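Local atomic coordinates of iron-regulated outer membrane protein (Neisseria meningitidis, PDB entry 4B7O), a protein that probably imports iron across the meningococcal outer membrane as a TonB-dependent transporter, a beta-barrel whose lumen is filled by a plug domain. Residues A[175-180]-A[202-207]; A[274-279]-A[303-308]; A[441-446]-A[468-473]; A[486-491]-A[502-507]; A[688-693]-A[717-722]. All blocks are in the same frame, centred on the assembly; numbering follows the deposited sequence.

How the interactions relate
Followed from the N terminus, the five contacts come strictly in series: each loop is closed before the next opens, and none nests or crosses. Interaction 1 joins the helix 174-177 to strand 198-209, where the chain passes from the plug into the barrel wall. Interaction 2 pairs the end of strand 264-276 with the start of strand 303-320, closing a long connection. Interactions 3 and 4 lie in successive hairpins, 441-455/458-472 and 478-493/498-509, and strands 458-472 and 478-493 are neighbours in the wall; their nearest atoms are about 10 Å apart. Interaction 5 holds the loop before the last strand, 736-744, against strand 684-697.

Interaction 1. Residues A[175-180]-A[202-207]; sequences QDLLKG and GASVFG
Leu177 sits squarely on the ring of Phe206. Its CB lies 3.5 Å from the centroid of the Phe206 ring and only 3° off the ring normal, a CH-pi contact at the middle of the face. With CG anti to the carbonyl carbon (chi1 -79°), Leu177 sends CD1 beyond the ring's CD1 side, where Leu177 CD1 lies 3.6 Å from Phe206 CD1 and 3.4 Å from Ser204 OG. The two side chains meet at roughly a right angle. Leu178 approaches differently: its CD2 comes to the ring edge, near the plane, 3.5 Å from Phe206 CE2, while CG backs it up beside CD2 of the phenylalanine. One aromatic ring is thus met on a face and at an edge by consecutive leucines. These residues stand where the TonB-dependent transporter chain leaves the plug and enters the beta-barrel, so the end of helix 174-177 rests against the inner side of strand 198-209. Phe206 reaches the leucines with CG wedged between its backbone N and carbonyl carbon (chi1 43°). Leu215 of the next strand, 212-223, touches both Leu177 and Phe206, and Arg188 does so from strand 185-194. The hydroxyl of Ser204, although close to a methyl, is engaged in hydrogen bonds with Ser217 OG and the carbonyl O of Phe216. Leu178 CD1 reaches the backbone of strand 198-209 at Gly207 CA, 4.2 Å away.

Interaction 2. Residues A[274-279]-A[303-308]; sequences QHRGIR and YRETTQ
Gln274 and Thr307 face each other as a non-hydrogen-bonded antiparallel pair, and their side chains supply the link: Gln274 NE2 donates to Thr307 OG1 at 2.7 Å, nearly straight (176°) and in the amide plane. Chi1 of 178° and an extended chain carry the amide there. The backbones are joined by four hydrogen bonds, two between His275 and Thr306 and two between Gly277 and Arg304. The looser side is at the Arg276 guanidinium and the exposed Ile278. Arg276 and Glu305 run side by side, yet Glu305 OE2 lies over a face of the guanidinium, 3.8 Å from Arg276 NE, a long salt bridge of charge alone; Tyr303 OH donates a very short hydrogen bond to the same OE2. Ile278 CD1 meets the Tyr303 ring at its edge and approaches Tyr303 CB at 3.8 Å. On the buried face, Arg304 and Arg279 share Glu283 as salt-bridge partner. Successive strands thus pair antiparallel in the wall of a TonB-dependent transporter barrel, with His275 meeting Phe137 of the plug region on the inner face.

Interaction 3. Residues A[441-446]-A[468-473]; sequences TKTDTG and RFKVKT
Asp444 and Phe469 form a non-hydrogen-bonded pair in which the carboxylate leans over the neighbouring strand, Asp444 OD1 lying 3.1 Å from Phe469 CB. Next to them, on the same face, the aliphatic part of Lys442 runs across Val471: Lys442 CD and Val471 CG2 are 3.5 Å apart. The lysine chain is extended as far as CD and then bends (chi3 89°), which turns NZ away from the valine. On the other face Thr441 OG1 touches Lys472 CB at 3.5 Å. Beneath these side chains run six backbone hydrogen bonds, two each between Thr441 and Lys472, Thr443 and Lys470, and Thr445 and Arg468; the shortest joins Arg468 N to Thr445 O at 2.6 Å. Further out, the buried charges find their partners. Lys442 NZ forms a salt bridge with Asp127 and a hydrogen bond with Pro511 O, while Asp444 is held by Arg385 through a salt bridge and by Ser510 OG. A long salt bridge, Lys442 NZ to Asp444 OD2 at 3.9 Å, connects the two. This hairpin of the barrel wall therefore carries a charge network on its buried face, and such opposed charges would probably favour the ionised forms of both residues.

Interaction 4. Residues A[486-491]-A[502-507]; sequences PSFGVI and SSHNYA
Phe488 and His504 exchange two backbone hydrogen bonds across adjacent antiparallel strands of one barrel hairpin, the one from His504 N to Phe488 O being 2.9 Å long. Val490 and Ser502 exchange another two, and Tyr506 N adds a fifth to Pro486 O at 3.1 Å. Apolar contacts line one face: Pro486 CD packs on Tyr506 CB at 3.5 Å, and Pro486 CG lies beside CD2 of the tyrosine ring. Phe488, with CG between its backbone N and carbonyl carbon (chi1 75°), tips its ring towards the adjacent strand, where Phe488 CE1 comes within 3.6 Å of His504 CB. Close approach of the backbones marks Gly489 and Ser503, whose CA atoms are 3.8 Å apart; Gly489 CA is 3.1 Å from Ser502 O. On the buried face Asn505 OD1 packs across the pair, 3.5 Å from Ser487 CB. The polar contacts there lead elsewhere: Asn505 ND2 donates to Ala153 O, and Ser487 OG makes a weak hydrogen bond with Ala156 N. The two faces thus differ in chemistry: that of Phe488 is mostly rings and carbon, with the Ser502 hydroxyl and the His504 imidazole among them, and that of Asn505 bears amide and hydroxyl groups that bind backbone atoms of residues 153-156, within the plug region.

Interaction 5. Residues A[688-693]-A[717-722]; sequences FGVNDV and TFYYPH
Phe688 meets Tyr719 from its first side-chain carbon onward. Its CB lies 3.6 Å from Tyr719 CB, and CG, placed between backbone N and carbonyl carbon (chi1 54°), comes under Tyr719 CD2. On one side of the phenyl ring CD1 and CE1 are met from above by Tyr719, Phe688 CD1 lying 3.5 Å from Tyr719 CD2 and CE1 equally near Tyr719 CE2. On the other side, CD2 lies near Tyr719 CD2 and Tyr720 O, and Phe688 CE2 approaches Tyr720 O at 3.6 Å and, close to the ring plane, His722 NE2 at 3.7 Å. At the tip, CZ returns beneath the tyrosine. The rings form an offset stack, centroids 4.2 Å apart and planes at 17°, and with His722 they make an aromatic cluster. Val690 CG2 comes to the tyrosine obliquely, 3.3 Å from Tyr719 CE1. A water accepts from Asn691 N and lies at weak bonding distance from Thr717 OG1. Thr717 OG1 also approaches Gly689 O at 3.2 Å, a hydrogen bond that is not settled. His722 is fixed by hydrogen bonds to Lys686 O through NE2 and to Gly636 N through ND1. Residues 717-722, an irregular loop before the final barrel strand, are thus held to strand 684-697 largely by aromatic and dispersion forces, with little direct polar bonding.

Interaction 1. Residues A[175-180]-A[202-207]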
# COMPACT_ATOMS: atom_id res chain seq x y z
N GLN A 175 21.60 0.91 -12.42
CA GLN A 175 22.58 0.09 -11.69
C GLN A 175 22.03 -1.34 -11.42
O GLN A 175 22.73 -2.32 -11.62
CB GLN A 175 23.00 0.84 -10.37
CG GLN A 175 24.00 0.14 -9.45
CD GLN A 175 25.25 -0.39 -10.18
OE1 GLN A 175 25.33 -1.59 -10.52
NE2 GLN A 175 26.20 0.50 -10.47
N ASP A 176 20.79 -1.45 -10.93
CA ASP A 176 20.14 -2.74 -10.77
C ASP A 176 19.90 -3.49 -12.09
O ASP A 176 20.04 -4.73 -12.12
CB ASP A 176 18.83 -2.56 -10.07
CG ASP A 176 18.96 -1.69 -8.85
OD1 ASP A 176 19.90 -1.93 -8.03
OD2 ASP A 176 18.11 -0.76 -8.72
N LEU A 177 19.57 -2.78 -13.18
CA LEU A 177 19.34 -3.48 -14.42
C LEU A 177 20.65 -3.94 -15.05
O LEU A 177 20.69 -4.95 -15.78
CB LEU A 177 18.51 -2.64 -15.40
CG LEU A 177 17.01 -2.64 -15.10
CD1 LEU A 177 16.25 -1.61 -15.90
CD2 LEU A 177 16.44 -4.00 -15.40
N LEU A 178 21.73 -3.24 -14.73
CA LEU A 178 23.05 -3.61 -15.23
C LEU A 178 23.70 -4.78 -14.49
O LEU A 178 24.77 -5.25 -14.87
CB LEU A 178 23.99 -2.40 -15.17
CG LEU A 178 23.66 -1.29 -16.17
CD1 LEU A 178 24.37 -0.04 -15.71
CD2 LEU A 178 24.02 -1.62 -17.61
N LYS A 179 23.01 -5.28 -13.47
CA LYS A 179 23.57 -6.22 -12.51
C LYS A 179 24.15 -7.46 -13.12
O LYS A 179 25.19 -7.94 -12.65
CB LYS A 179 22.54 -6.67 -11.50
CG LYS A 179 23.04 -6.74 -10.07
CD LYS A 179 22.91 -5.42 -9.32
CE LYS A 179 22.55 -5.66 -7.85
NZ LYS A 179 22.62 -4.40 -7.05
N GLY A 180 23.55 -8.03 -14.13
CA GLY A 180 24.20 -9.27 -14.55
C GLY A 180 25.19 -9.10 -15.69
O GLY A 180 25.76 -10.08 -16.14
N GLY A 202 7.36 -6.27 -21.89
CA GLY A 202 7.99 -5.06 -21.47
C GLY A 202 9.36 -4.94 -22.05
O GLY A 202 9.94 -5.91 -22.47
N ALA A 203 9.87 -3.72 -22.07
CA ALA A 203 11.20 -3.50 -22.54
C ALA A 203 11.86 -2.38 -21.73
O ALA A 203 11.22 -1.39 -21.30
CB ALA A 203 11.17 -3.12 -23.99
N SER A 204 13.14 -2.53 -21.51
CA SER A 204 13.86 -1.49 -20.85
C SER A 204 15.19 -1.19 -21.55
O SER A 204 15.83 -2.11 -22.09
CB SER A 204 14.04 -1.86 -19.38
OG SER A 204 14.47 -0.70 -18.70
N VAL A 205 15.60 0.09 -21.54
CA VAL A 205 17.00 0.46 -21.93
C VAL A 205 17.66 1.38 -20.83
O VAL A 205 16.99 2.18 -20.18
CB VAL A 205 17.00 1.08 -23.35
CG1 VAL A 205 16.22 2.38 -23.41
CG2 VAL A 205 18.41 1.29 -23.88
N PHE A 206 18.96 1.24 -20.58
CA PHE A 206 19.56 1.82 -19.42
C PHE A 206 21.06 1.85 -19.57
O PHE A 206 21.65 1.12 -20.38
CB PHE A 206 19.27 0.95 -18.17
CG PHE A 206 19.41 -0.52 -18.40
CD1 PHE A 206 18.32 -1.27 -18.85
CD2 PHE A 206 20.63 -1.15 -18.22
CE1 PHE A 206 18.45 -2.62 -19.12
CE2 PHE A 206 20.79 -2.50 -18.50
CZ PHE A 206 19.70 -3.25 -18.94
N GLY A 207 21.69 2.66 -18.75
CA GLY A 207 23.15 2.62 -18.67
C GLY A 207 23.69 3.69 -17.77
O GLY A 207 22.96 4.50 -17.16

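Interaction 2. Residues A[274-279]-A[303-308]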
# COMPACT_ATOMS: atom_id res chain seq x y z
N GLN A 274 -0.91 2.93 -15.26
CA GLN A 274 -2.24 3.19 -15.73
C GLN A 274 -3.06 1.93 -15.95
O GLN A 274 -2.56 0.98 -16.53
CB GLN A 274 -2.19 3.98 -17.02
CG GLN A 274 -3.57 4.24 -17.58
CD GLN A 274 -3.52 5.28 -18.69
OE1 GLN A 274 -3.26 4.95 -19.83
NE2 GLN A 274 -3.75 6.51 -18.35
N HIS A 275 -4.27 1.90 -15.41
CA HIS A 275 -5.19 0.79 -15.65
C HIS A 275 -6.30 1.26 -16.55
O HIS A 275 -6.88 2.31 -16.30
CB HIS A 275 -5.87 0.36 -14.37
CG HIS A 275 -4.93 -0.13 -13.33
ND1 HIS A 275 -5.36 -0.64 -12.18
CD2 HIS A 275 -3.54 -0.19 -13.30
CE1 HIS A 275 -4.32 -1.01 -11.44
NE2 HIS A 275 -3.20 -0.72 -12.12
N ARG A 276 -6.63 0.48 -17.58
CA ARG A 276 -7.75 0.82 -18.42
C ARG A 276 -8.62 -0.38 -18.74
O ARG A 276 -8.14 -1.48 -18.96
CB ARG A 276 -7.30 1.58 -19.66
CG ARG A 276 -6.27 0.87 -20.48
CD ARG A 276 -5.07 1.75 -20.77
NE ARG A 276 -5.20 2.32 -22.10
CZ ARG A 276 -4.40 3.24 -22.61
NH1 ARG A 276 -3.35 3.67 -21.92
NH2 ARG A 276 -4.62 3.70 -23.83
N GLY A 277 -9.92 -0.18 -18.73
CA GLY A 277 -10.85 -1.23 -19.12
C GLY A 277 -12.28 -0.89 -18.80
O GLY A 277 -12.59 0.23 -18.40
N ILE A 278 -13.18 -1.86 -19.02
CA ILE A 278 -14.58 -1.71 -18.72
C ILE A 278 -14.76 -2.17 -17.28
O ILE A 278 -14.65 -3.34 -16.98
CB ILE A 278 -15.46 -2.59 -19.69
CG1 ILE A 278 -15.12 -2.31 -21.17
CG2 ILE A 278 -16.95 -2.41 -19.44
CD1 ILE A 278 -14.65 -0.90 -21.39
N ARG A 279 -15.08 -1.22 -16.41
CA ARG A 279 -15.06 -1.41 -14.98
C ARG A 279 -16.33 -0.88 -14.34
O ARG A 279 -16.77 0.23 -14.68
CB ARG A 279 -13.86 -0.67 -14.36
CG ARG A 279 -12.50 -1.15 -14.85
CD ARG A 279 -12.11 -2.48 -14.21
NE ARG A 279 -11.53 -2.30 -12.89
CZ ARG A 279 -11.25 -3.29 -12.05
NH1 ARG A 279 -11.49 -4.55 -12.38
NH2 ARG A 279 -10.73 -3.03 -10.86
N TYR A 303 -16.01 2.70 -20.14
CA TYR A 303 -14.58 2.53 -20.20
C TYR A 303 -13.95 3.49 -19.17
O TYR A 303 -14.35 4.64 -19.10
CB TYR A 303 -14.12 2.88 -21.61
CG TYR A 303 -12.63 2.97 -21.77
CD1 TYR A 303 -11.83 1.81 -21.83
CD2 TYR A 303 -12.01 4.20 -21.85
CE1 TYR A 303 -10.44 1.90 -21.98
CE2 TYR A 303 -10.63 4.30 -22.00
CZ TYR A 303 -9.86 3.15 -22.06
OH TYR A 303 -8.49 3.29 -22.19
N ARG A 304 -12.98 3.01 -18.40
CA ARG A 304 -12.38 3.82 -17.36
C ARG A 304 -10.87 3.84 -17.50
O ARG A 304 -10.30 2.86 -17.95
CB ARG A 304 -12.75 3.27 -16.00
CG ARG A 304 -12.19 4.10 -14.83
CD ARG A 304 -12.78 3.65 -13.52
NE ARG A 304 -14.23 3.65 -13.61
CZ ARG A 304 -15.04 2.84 -12.92
NH1 ARG A 304 -14.54 1.97 -12.06
NH2 ARG A 304 -16.34 2.88 -13.13
N GLU A 305 -10.21 4.92 -17.12
CA GLU A 305 -8.76 4.90 -16.99
C GLU A 305 -8.34 5.50 -15.67
O GLU A 305 -8.63 6.66 -15.40
CB GLU A 305 -8.07 5.65 -18.11
CG GLU A 305 -8.17 5.02 -19.49
CD GLU A 305 -7.54 5.90 -20.57
OE1 GLU A 305 -7.19 7.04 -20.24
OE2 GLU A 305 -7.38 5.44 -21.74
N THR A 306 -7.64 4.69 -14.88
CA THR A 306 -7.10 5.11 -13.60
C THR A 306 -5.56 5.15 -13.64
O THR A 306 -4.89 4.17 -14.00
CB THR A 306 -7.62 4.21 -12.47
OG1 THR A 306 -9.03 4.07 -12.62
CG2 THR A 306 -7.34 4.86 -11.10
N THR A 307 -5.02 6.29 -13.28
CA THR A 307 -3.61 6.56 -13.47
C THR A 307 -2.97 7.12 -12.21
O THR A 307 -3.56 7.95 -11.54
CB THR A 307 -3.43 7.59 -14.59
OG1 THR A 307 -4.19 7.16 -15.73
CG2 THR A 307 -1.96 7.73 -14.96
N GLN A 308 -1.79 6.63 -11.88
CA GLN A 308 -0.96 7.23 -10.85
C GLN A 308 0.31 7.67 -11.54
O GLN A 308 0.93 6.89 -12.27
CB GLN A 308 -0.63 6.19 -9.77
CG GLN A 308 0.06 6.79 -8.54
CD GLN A 308 0.17 5.81 -7.38
OE1 GLN A 308 -0.65 5.82 -6.47
NE2 GLN A 308 1.17 4.92 -7.43

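Interaction 3. Residues A[441-446]-A[468-473]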
# COMPACT_ATOMS: atom_id res chain seq x y z
N THR A 441 -8.49 20.82 0.17
CA THR A 441 -7.05 20.62 0.28
C THR A 441 -6.61 20.23 1.71
O THR A 441 -7.37 20.33 2.68
CB THR A 441 -6.27 21.87 -0.14
OG1 THR A 441 -6.43 22.84 0.88
CG2 THR A 441 -6.76 22.43 -1.45
N LYS A 442 -5.35 19.82 1.85
CA LYS A 442 -4.82 19.40 3.15
C LYS A 442 -3.34 19.58 3.10
O LYS A 442 -2.68 19.12 2.15
CB LYS A 442 -5.14 17.95 3.47
CG LYS A 442 -4.79 17.60 4.91
CD LYS A 442 -5.34 16.25 5.30
CE LYS A 442 -4.33 15.17 4.98
NZ LYS A 442 -4.91 13.86 5.37
N THR A 443 -2.82 20.34 4.06
CA THR A 443 -1.37 20.49 4.21
C THR A 443 -0.94 19.71 5.46
O THR A 443 -1.58 19.81 6.49
CB THR A 443 -1.01 21.96 4.40
OG1 THR A 443 -1.46 22.69 3.27
CG2 THR A 443 0.49 22.16 4.56
N ASP A 444 0.11 18.89 5.35
CA ASP A 444 0.68 18.21 6.52
C ASP A 444 2.11 18.66 6.62
O ASP A 444 2.82 18.72 5.60
CB ASP A 444 0.60 16.70 6.45
CG ASP A 444 -0.81 16.17 6.65
OD1 ASP A 444 -1.41 16.40 7.72
OD2 ASP A 444 -1.33 15.46 5.75
N THR A 445 2.47 19.07 7.84
CA THR A 445 3.80 19.60 8.18
C THR A 445 4.41 18.88 9.43
O THR A 445 3.77 18.74 10.48
CB THR A 445 3.74 21.13 8.44
OG1 THR A 445 2.56 21.67 7.81
CG2 THR A 445 4.95 21.80 7.85
N GLY A 446 5.65 18.46 9.29
CA GLY A 446 6.34 17.70 10.32
C GLY A 446 7.79 18.14 10.52
O GLY A 446 8.57 18.34 9.55
N ARG A 468 1.81 18.86 12.23
CA ARG A 468 0.77 19.90 12.09
C ARG A 468 -0.06 19.67 10.82
O ARG A 468 0.50 19.52 9.71
CB ARG A 468 1.43 21.29 12.03
CG ARG A 468 0.43 22.43 11.93
CD ARG A 468 0.83 23.68 12.71
NE ARG A 468 -0.19 24.74 12.52
CZ ARG A 468 -1.27 24.93 13.29
NH1 ARG A 468 -1.50 24.16 14.35
NH2 ARG A 468 -2.12 25.91 13.00
N PHE A 469 -1.38 19.64 10.96
CA PHE A 469 -2.19 19.66 9.76
C PHE A 469 -3.11 20.88 9.55
O PHE A 469 -3.51 21.55 10.52
CB PHE A 469 -2.95 18.36 9.62
CG PHE A 469 -4.20 18.30 10.43
CD1 PHE A 469 -5.39 18.86 9.93
CD2 PHE A 469 -4.22 17.63 11.65
CE1 PHE A 469 -6.58 18.78 10.64
CE2 PHE A 469 -5.41 17.53 12.36
CZ PHE A 469 -6.58 18.10 11.87
N LYS A 470 -3.48 21.13 8.28
CA LYS A 470 -4.55 22.14 7.95
C LYS A 470 -5.47 21.55 6.90
O LYS A 470 -5.04 21.18 5.82
CB LYS A 470 -3.94 23.43 7.41
CG LYS A 470 -4.85 24.65 7.65
CD LYS A 470 -5.16 25.60 6.48
CE LYS A 470 -4.00 26.54 6.14
NZ LYS A 470 -3.11 25.93 5.08
N VAL A 471 -6.73 21.43 7.20
CA VAL A 471 -7.63 20.83 6.27
C VAL A 471 -8.66 21.85 5.77
O VAL A 471 -9.39 22.45 6.58
CB VAL A 471 -8.38 19.66 6.93
CG1 VAL A 471 -9.66 19.40 6.22
CG2 VAL A 471 -7.51 18.42 6.89
N LYS A 472 -8.76 22.00 4.44
CA LYS A 472 -9.75 22.89 3.85
C LYS A 472 -10.75 22.06 3.09
O LYS A 472 -10.44 21.54 2.02
CB LYS A 472 -9.05 23.93 2.98
CG LYS A 472 -9.88 25.18 2.66
CD LYS A 472 -10.13 25.31 1.16
CE LYS A 472 -11.46 24.63 0.81
NZ LYS A 472 -11.73 24.40 -0.64
N THR A 473 -11.93 21.89 3.68
CA THR A 473 -12.96 21.11 3.06
C THR A 473 -13.50 21.86 1.86
O THR A 473 -13.06 22.97 1.57
CB THR A 473 -14.13 20.90 4.02
OG1 THR A 473 -14.06 21.90 5.07
CG2 THR A 473 -14.13 19.48 4.62

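Interaction 4. Residues A[486-491]-A[502-507]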
# COMPACT_ATOMS: atom_id res chain seq x y z
N PRO A 486 6.22 11.42 20.71
CA PRO A 486 7.47 10.93 21.27
C PRO A 486 7.66 9.48 20.97
O PRO A 486 6.71 8.73 21.02
CB PRO A 486 7.27 11.11 22.78
CG PRO A 486 5.81 11.00 23.00
CD PRO A 486 5.17 11.53 21.75
N SER A 487 8.87 9.08 20.66
CA SER A 487 9.06 7.67 20.44
C SER A 487 10.41 7.19 20.98
O SER A 487 11.40 7.94 20.93
CB SER A 487 8.97 7.38 18.93
OG SER A 487 10.07 7.94 18.25
N PHE A 488 10.45 5.94 21.46
CA PHE A 488 11.75 5.29 21.75
C PHE A 488 11.72 3.80 21.52
O PHE A 488 10.69 3.16 21.57
CB PHE A 488 12.28 5.71 23.19
CG PHE A 488 11.57 5.03 24.37
CD1 PHE A 488 10.20 4.96 24.46
CD2 PHE A 488 12.32 4.45 25.41
CE1 PHE A 488 9.56 4.32 25.53
CE2 PHE A 488 11.71 3.81 26.49
CZ PHE A 488 10.33 3.76 26.55
N GLY A 489 12.86 3.23 21.23
CA GLY A 489 12.97 1.80 21.11
C GLY A 489 14.39 1.36 21.40
O GLY A 489 15.32 2.18 21.43
N VAL A 490 14.57 0.07 21.68
CA VAL A 490 15.92 -0.42 21.88
C VAL A 490 16.20 -1.61 20.99
O VAL A 490 15.31 -2.37 20.71
CB VAL A 490 16.22 -0.72 23.36
CG1 VAL A 490 15.79 0.44 24.26
CG2 VAL A 490 15.51 -2.00 23.82
N ILE A 491 17.42 -1.77 20.53
CA ILE A 491 17.78 -3.06 20.00
C ILE A 491 18.92 -3.59 20.81
O ILE A 491 19.88 -2.89 21.00
CB ILE A 491 18.14 -2.97 18.52
CG1 ILE A 491 16.86 -2.75 17.74
CG2 ILE A 491 18.82 -4.25 18.04
CD1 ILE A 491 17.02 -1.76 16.59
N SER A 502 12.42 -3.73 21.19
CA SER A 502 11.13 -3.24 21.59
C SER A 502 11.00 -1.80 21.20
O SER A 502 11.97 -1.17 20.91
CB SER A 502 10.87 -3.43 23.08
OG SER A 502 11.98 -2.99 23.81
N SER A 503 9.79 -1.31 21.15
CA SER A 503 9.55 0.07 20.82
C SER A 503 8.26 0.49 21.43
O SER A 503 7.38 -0.32 21.65
CB SER A 503 9.52 0.31 19.29
OG SER A 503 9.32 -0.89 18.57
N HIS A 504 8.17 1.77 21.71
CA HIS A 504 6.94 2.39 22.17
C HIS A 504 6.94 3.73 21.43
O HIS A 504 7.78 4.60 21.74
CB HIS A 504 7.05 2.58 23.67
CG HIS A 504 5.77 3.01 24.35
ND1 HIS A 504 4.72 2.19 24.45
CD2 HIS A 504 5.43 4.18 25.00
CE1 HIS A 504 3.74 2.81 25.12
NE2 HIS A 504 4.16 4.02 25.46
N ASN A 505 6.07 3.84 20.42
CA ASN A 505 6.00 4.98 19.47
C ASN A 505 4.61 5.63 19.49
O ASN A 505 3.59 4.94 19.46
CB ASN A 505 6.29 4.48 18.07
CG ASN A 505 7.66 3.82 17.98
OD1 ASN A 505 8.48 3.93 18.92
ND2 ASN A 505 7.95 3.15 16.86
N TYR A 506 4.57 6.94 19.61
CA TYR A 506 3.42 7.71 19.25
C TYR A 506 3.55 8.20 17.81
O TYR A 506 4.69 8.49 17.31
CB TYR A 506 3.34 8.95 20.15
CG TYR A 506 2.74 8.63 21.48
CD1 TYR A 506 1.37 8.62 21.64
CD2 TYR A 506 3.55 8.27 22.58
CE1 TYR A 506 0.80 8.29 22.86
CE2 TYR A 506 2.99 7.95 23.79
CZ TYR A 506 1.63 7.97 23.94
OH TYR A 506 1.08 7.66 25.15
N ALA A 507 2.40 8.26 17.14
CA ALA A 507 2.32 8.92 15.79
C ALA A 507 0.92 9.40 15.53
O ALA A 507 -0.08 8.85 16.09
CB ALA A 507 2.83 7.98 14.65

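Interaction 5. Residues A[688-693]-A[717-722]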
# COMPACT_ATOMS: atom_id res chain seq x y z
N PHE A 688 -9.41 -21.09 3.94
CA PHE A 688 -9.10 -21.73 2.69
C PHE A 688 -7.60 -21.99 2.63
O PHE A 688 -6.80 -21.41 3.39
CB PHE A 688 -9.52 -20.80 1.53
CG PHE A 688 -8.90 -19.42 1.64
CD1 PHE A 688 -7.64 -19.16 1.07
CD2 PHE A 688 -9.56 -18.40 2.34
CE1 PHE A 688 -7.03 -17.91 1.23
CE2 PHE A 688 -9.00 -17.13 2.45
CZ PHE A 688 -7.73 -16.88 1.92
N GLY A 689 -7.23 -22.84 1.68
CA GLY A 689 -5.88 -23.18 1.41
C GLY A 689 -5.57 -23.06 -0.05
O GLY A 689 -6.27 -23.63 -0.88
N VAL A 690 -4.49 -22.33 -0.35
CA VAL A 690 -4.00 -22.15 -1.70
C VAL A 690 -2.59 -22.72 -1.87
O VAL A 690 -1.71 -22.44 -1.07
CB VAL A 690 -4.03 -20.65 -2.05
CG1 VAL A 690 -3.51 -20.41 -3.45
CG2 VAL A 690 -5.47 -20.17 -1.98
N ASN A 691 -2.36 -23.48 -2.93
CA ASN A 691 -1.09 -24.13 -3.16
C ASN A 691 -0.58 -23.78 -4.52
O ASN A 691 -1.36 -23.82 -5.47
CB ASN A 691 -1.22 -25.64 -3.09
CG ASN A 691 -1.34 -26.14 -1.68
OD1 ASN A 691 -2.45 -26.47 -1.23
ND2 ASN A 691 -0.21 -26.22 -0.97
N ASP A 692 0.71 -23.45 -4.62
CA ASP A 692 1.33 -23.04 -5.91
C ASP A 692 2.56 -23.92 -6.12
O ASP A 692 3.17 -24.36 -5.15
CB ASP A 692 1.81 -21.61 -5.91
CG ASP A 692 0.74 -20.57 -5.54
OD1 ASP A 692 -0.47 -20.86 -5.50
OD2 ASP A 692 1.14 -19.39 -5.31
N VAL A 693 2.96 -24.12 -7.36
CA VAL A 693 4.29 -24.64 -7.62
C VAL A 693 4.97 -23.75 -8.68
O VAL A 693 4.30 -23.14 -9.47
CB VAL A 693 4.22 -26.10 -8.05
CG1 VAL A 693 3.58 -26.95 -6.96
CG2 VAL A 693 3.40 -26.22 -9.31
N THR A 717 -8.87 -23.96 -6.06
CA THR A 717 -9.68 -23.65 -4.91
C THR A 717 -10.50 -22.45 -5.12
O THR A 717 -10.04 -21.40 -5.60
CB THR A 717 -8.83 -23.31 -3.69
OG1 THR A 717 -7.92 -24.37 -3.47
CG2 THR A 717 -9.71 -23.10 -2.51
N PHE A 718 -11.72 -22.59 -4.65
CA PHE A 718 -12.68 -21.56 -4.77
C PHE A 718 -12.70 -20.96 -3.40
O PHE A 718 -12.96 -21.68 -2.42
CB PHE A 718 -14.02 -22.19 -5.15
CG PHE A 718 -15.19 -21.23 -5.13
CD1 PHE A 718 -15.02 -19.87 -5.42
CD2 PHE A 718 -16.47 -21.70 -4.83
CE1 PHE A 718 -16.09 -18.99 -5.37
CE2 PHE A 718 -17.57 -20.83 -4.81
CZ PHE A 718 -17.38 -19.47 -5.06
N TYR A 719 -12.43 -19.67 -3.31
CA TYR A 719 -12.49 -19.01 -2.04
C TYR A 719 -12.63 -17.52 -2.20
O TYR A 719 -12.35 -16.97 -3.25
CB TYR A 719 -11.20 -19.29 -1.25
CG TYR A 719 -9.93 -18.62 -1.85
CD1 TYR A 719 -9.21 -19.23 -2.89
CD2 TYR A 719 -9.46 -17.41 -1.35
CE1 TYR A 719 -8.07 -18.63 -3.41
CE2 TYR A 719 -8.33 -16.79 -1.86
CZ TYR A 719 -7.63 -17.42 -2.89
OH TYR A 719 -6.49 -16.81 -3.41
N TYR A 720 -12.97 -16.87 -1.10
CA TYR A 720 -12.94 -15.44 -0.96
C TYR A 720 -11.92 -15.07 0.10
O TYR A 720 -12.03 -15.56 1.26
CB TYR A 720 -14.32 -14.90 -0.54
CG TYR A 720 -15.34 -15.04 -1.63
CD1 TYR A 720 -15.47 -14.07 -2.62
CD2 TYR A 720 -16.17 -16.15 -1.67
CE1 TYR A 720 -16.39 -14.22 -3.65
CE2 TYR A 720 -17.11 -16.30 -2.67
CZ TYR A 720 -17.20 -15.33 -3.66
OH TYR A 720 -18.12 -15.53 -4.62
N PRO A 721 -10.98 -14.18 -0.27
CA PRO A 721 -9.96 -13.59 0.62
C PRO A 721 -10.69 -12.77 1.65
O PRO A 721 -11.76 -12.27 1.34
CB PRO A 721 -9.18 -12.62 -0.28
CG PRO A 721 -9.64 -12.85 -1.66
CD PRO A 721 -10.89 -13.69 -1.65
N HIS A 722 -10.07 -12.54 2.81
CA HIS A 722 -10.77 -11.88 3.93
C HIS A 722 -10.70 -10.43 3.94
O HIS A 722 -11.49 -9.82 4.63
CB HIS A 722 -10.30 -12.42 5.29
CG HIS A 722 -10.55 -13.88 5.48
ND1 HIS A 722 -10.28 -14.52 6.63
CD2 HIS A 722 -11.05 -14.84 4.61
CE1 HIS A 722 -10.59 -15.82 6.51
NE2 HIS A 722 -11.07 -16.02 5.28
O HOH W 1 -4.62 -24.58 -4.40